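Local coordinates for protein glutaredoxin (Methanosarcina mazei, PDB 3NZN) that probably works as a thiol-disulfide oxidoreductase of the glutaredoxin family, using a redox-active CxxC cysteine pair at the start of a helix in a thioredoxin fold, at residues A[39-42]-A[43-47]; A[87-90]-A[91-95]. All blocks are in the same frame, centred on the assembly; numbering follows the deposited sequence.

In the fold
Both contacts are local, each made by one unbroken run of chain, in different elements of the thioredoxin fold. Contact 1 is the C-terminal end of helix 33-45, which begins beside the Cys32-Cys35 disulfide; contact 2 is the turn from strand 87-90, the outermost of the chain's sheet, into helix 94-100. Each runs from core to surface: Leu42 and Val47 are buried in contact 1 while Thr43 and Asp44 are exposed, and Ile89 and Gly91 are buried in contact 2 while Lys93 is exposed. Helical bonds and a threonine hydroxyl dominate the first; the second relies on aliphatic contact, a glycine turn and a water placed to bridge two carbonyls. They meet where Leu41 CD2 packs 4.0 Å from Phe92 CE1.

Contact 1: A[39-42]-A[43-47]; sequences KKLL and TDLGV
Leu41 and Leu45, one helical turn apart, cross at a slant: Leu41 CD1 sits 4.1 Å from both CG and CD1 of Leu45. Leu41 reaches that far because its CG lies anti to the backbone N (chi1 174°), whereas Leu45 carries its own CG beside the backbone N, over Leu41 O. Ile97 covers Leu41, and Arg98 and Phe103 flank Leu45. An alanine in place of Leu45 would probably leave Leu41 CD1 without its neighbour and open a gap beside Phe103. On another face Thr43 turns its hydroxyl back, so that OG1 gives a hydrogen bond to Lys39 O at 2.9 Å. Thr43 N also bonds to Lys39 O, but the two donors come from opposite faces of the carbonyl plane, with OG1 well above it. A water links the hydroxyl to the ammonium group, 2.7 Å from Thr43 OG1 and 2.9 Å from Lys39 NZ. Inward, Leu42, which packs on Met26 and Phe49, brings CD2 to 4.3 Å from Val47 CG2. Gly46, at positive phi (80°), bonds from its N to Thr43 O at 3.0 Å and weakly to Leu42 O. The pair makes the Schellman motif that ends the helix of a thioredoxin-fold beta-alpha-beta unit.

Contact 2: A[87-90]-A[91-95]; sequences KAIV and GFKEK
Val90 hands the chain over to Gly91 at the end of strand 87-90, the outermost strand of the chain's thioredoxin-fold sheet, and the turn that follows leads into helix 94-100. Gly91, which shares a backbone hydrogen bond with Pro79 of the neighbouring strand, adopts a positive phi (88°) with an extended psi, a combination in which a CB would collide with Val90 O, so the absence of a side chain is what lets the chain bend here. Its N lies 3.4 Å from Val90 CG1, the methyl placed anti to the backbone N of Val90. A water lies 2.8 Å from both Ile89 O and Gly91 O, in position to bridge them, though it has more acceptors in reach than protons to give. Phe92 leaves the backbone away from the strand, and its side chain packs on Lys37, Thr38 and Leu41 of helix 33-45; Asn2 of a second subunit packs on it too, while Ala3 of that subunit touches Val90. Lys93 is the N-cap residue of the last helix, which begins with Glu94, and its CB points back at the strand. Its CB and CD pass across the CG2 branch of Ile89, with Lys93 CB 4.0 Å from Ile89 CG2. A bend at chi3 (79°) folds the chain over the end of the strand, where its ammonium group forms a salt bridge with Glu96; the same carboxylate pairs with Lys87, and standing between Lys87 NZ and Lys93 NZ, 6.9 Å apart, it would probably ease their repulsion. The closest approach of the Lys93 side chain to the strand is made by its CD, 3.5 Å from Val90 O.

Contact 1: A[39-42]-A[43-47]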
# COMPACT_ATOMS: atom_id res chain seq x y z
N LYS A 39 -19.77 -4.31 -0.30
CA LYS A 39 -20.55 -3.12 -0.33
C LYS A 39 -21.98 -3.39 -0.82
O LYS A 39 -22.91 -2.86 -0.26
CB LYS A 39 -19.81 -2.04 -1.10
CG LYS A 39 -20.46 -0.77 -1.23
CD LYS A 39 -19.57 0.32 -1.87
CE LYS A 39 -20.32 1.60 -2.07
NZ LYS A 39 -21.20 1.48 -3.29
N LYS A 40 -22.09 -4.17 -1.89
CA LYS A 40 -23.41 -4.52 -2.43
C LYS A 40 -24.25 -5.29 -1.40
O LYS A 40 -25.46 -5.06 -1.31
CB LYS A 40 -23.25 -5.29 -3.68
CG LYS A 40 -22.93 -4.56 -4.92
CD LYS A 40 -22.54 -5.50 -6.07
CE LYS A 40 -22.15 -4.68 -7.31
NZ LYS A 40 -21.03 -3.67 -7.19
N LEU A 41 -23.64 -6.20 -0.66
CA LEU A 41 -24.36 -6.94 0.40
C LEU A 41 -24.84 -5.97 1.42
O LEU A 41 -26.06 -6.05 1.83
CB LEU A 41 -23.50 -8.05 0.95
CG LEU A 41 -24.13 -8.80 2.18
CD1 LEU A 41 -25.37 -9.54 1.79
CD2 LEU A 41 -23.11 -9.73 2.71
N LEU A 42 -24.00 -5.07 1.95
CA LEU A 42 -24.41 -4.11 2.94
C LEU A 42 -25.53 -3.22 2.42
O LEU A 42 -26.49 -2.97 3.18
CB LEU A 42 -23.20 -3.32 3.42
CG LEU A 42 -22.12 -4.11 4.10
CD1 LEU A 42 -20.81 -3.31 4.36
CD2 LEU A 42 -22.52 -4.71 5.47
N THR A 43 -25.45 -2.83 1.17
CA THR A 43 -26.49 -2.03 0.57
C THR A 43 -27.82 -2.86 0.54
O THR A 43 -28.88 -2.37 0.88
CB THR A 43 -26.06 -1.64 -0.84
OG1 THR A 43 -24.87 -0.84 -0.76
CG2 THR A 43 -27.09 -0.90 -1.58
N ASP A 44 -27.72 -4.10 0.12
CA ASP A 44 -28.91 -4.92 -0.07
C ASP A 44 -29.54 -5.32 1.23
O ASP A 44 -30.76 -5.64 1.24
CB ASP A 44 -28.50 -6.22 -0.85
CG ASP A 44 -28.18 -5.96 -2.33
OD1 ASP A 44 -28.44 -4.80 -2.78
OD2 ASP A 44 -27.73 -6.90 -2.99
N LEU A 45 -28.82 -5.30 2.35
CA LEU A 45 -29.37 -5.57 3.71
C LEU A 45 -30.05 -4.35 4.24
O LEU A 45 -30.78 -4.42 5.24
CB LEU A 45 -28.31 -6.09 4.63
CG LEU A 45 -27.70 -7.40 4.34
CD1 LEU A 45 -26.53 -7.73 5.28
CD2 LEU A 45 -28.69 -8.55 4.44
N GLY A 46 -29.80 -3.15 3.66
CA GLY A 46 -30.53 -1.93 4.13
C GLY A 46 -29.97 -1.32 5.39
O GLY A 46 -30.63 -0.49 5.98
N VAL A 47 -28.78 -1.76 5.80
CA VAL A 47 -28.16 -1.29 7.06
C VAL A 47 -27.37 0.05 6.83
O VAL A 47 -26.88 0.28 5.72
CB VAL A 47 -27.31 -2.32 7.69
CG1 VAL A 47 -28.08 -3.60 8.01
CG2 VAL A 47 -26.02 -2.67 6.88
O HOH W 1 -23.12 -1.27 -3.53
O HOH W 2 -23.94 1.11 -2.32
O HOH W 3 -27.61 -0.35 3.25

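Contact 2: A[87-90]-A[91-95]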
# COMPACT_ATOMS: atom_id res chain seq x y z
N LYS A 87 -16.40 -6.93 16.16
CA LYS A 87 -16.30 -8.11 15.33
C LYS A 87 -15.71 -7.67 14.00
O LYS A 87 -16.22 -6.79 13.33
CB LYS A 87 -17.65 -8.71 15.14
CG LYS A 87 -17.67 -9.81 14.18
CD LYS A 87 -17.05 -11.11 14.53
CE LYS A 87 -17.63 -12.25 13.64
NZ LYS A 87 -16.87 -13.51 13.89
N ALA A 88 -14.59 -8.27 13.63
CA ALA A 88 -13.95 -8.01 12.33
C ALA A 88 -14.19 -9.22 11.37
O ALA A 88 -13.95 -10.36 11.75
CB ALA A 88 -12.47 -7.76 12.51
N ILE A 89 -14.62 -8.94 10.17
CA ILE A 89 -14.82 -9.96 9.17
C ILE A 89 -13.91 -9.64 7.99
O ILE A 89 -13.93 -8.52 7.43
CB ILE A 89 -16.28 -10.03 8.67
CG1 ILE A 89 -17.15 -10.30 9.93
CG2 ILE A 89 -16.41 -11.06 7.62
CD1 ILE A 89 -18.67 -10.19 9.61
N VAL A 90 -13.03 -10.58 7.68
CA VAL A 90 -12.01 -10.42 6.63
C VAL A 90 -12.49 -11.17 5.43
O VAL A 90 -12.72 -12.36 5.50
CB VAL A 90 -10.71 -10.87 7.16
CG1 VAL A 90 -9.63 -10.75 6.02
CG2 VAL A 90 -10.24 -10.03 8.35
N GLY A 91 -12.59 -10.49 4.28
CA GLY A 91 -13.10 -11.04 3.07
C GLY A 91 -14.61 -10.89 2.93
O GLY A 91 -15.30 -10.51 3.85
N PHE A 92 -15.08 -11.27 1.78
CA PHE A 92 -16.51 -11.41 1.53
C PHE A 92 -16.98 -12.74 2.05
O PHE A 92 -16.72 -13.76 1.49
CB PHE A 92 -16.78 -11.28 0.06
CG PHE A 92 -18.26 -11.39 -0.24
CD1 PHE A 92 -19.14 -10.38 0.09
CD2 PHE A 92 -18.81 -12.54 -0.82
CE1 PHE A 92 -20.49 -10.49 -0.15
CE2 PHE A 92 -20.19 -12.65 -1.07
CZ PHE A 92 -20.99 -11.62 -0.76
N LYS A 93 -17.57 -12.70 3.24
CA LYS A 93 -18.12 -13.81 3.93
C LYS A 93 -19.60 -13.56 4.15
O LYS A 93 -19.97 -12.95 5.13
CB LYS A 93 -17.41 -14.06 5.23
CG LYS A 93 -15.89 -14.53 4.95
CD LYS A 93 -15.14 -14.73 6.21
CE LYS A 93 -15.54 -16.10 6.78
NZ LYS A 93 -14.71 -16.41 8.03
N GLU A 94 -20.43 -13.97 3.22
CA GLU A 94 -21.80 -13.50 3.08
C GLU A 94 -22.67 -13.86 4.33
O GLU A 94 -23.33 -13.00 4.93
CB GLU A 94 -22.40 -14.06 1.78
CG GLU A 94 -23.77 -13.64 1.45
CD GLU A 94 -24.19 -13.81 -0.01
OE1 GLU A 94 -23.39 -14.40 -0.74
OE2 GLU A 94 -25.28 -13.44 -0.43
N LYS A 95 -22.67 -15.15 4.69
CA LYS A 95 -23.45 -15.59 5.83
C LYS A 95 -22.98 -14.91 7.15
O LYS A 95 -23.77 -14.45 7.96
CB LYS A 95 -23.42 -17.09 5.93
CG LYS A 95 -24.25 -17.62 7.12
CD LYS A 95 -24.27 -19.17 7.15
CE LYS A 95 -25.04 -19.77 8.24
NZ LYS A 95 -24.92 -21.29 8.02
O HOH W 4 -15.31 -7.99 5.06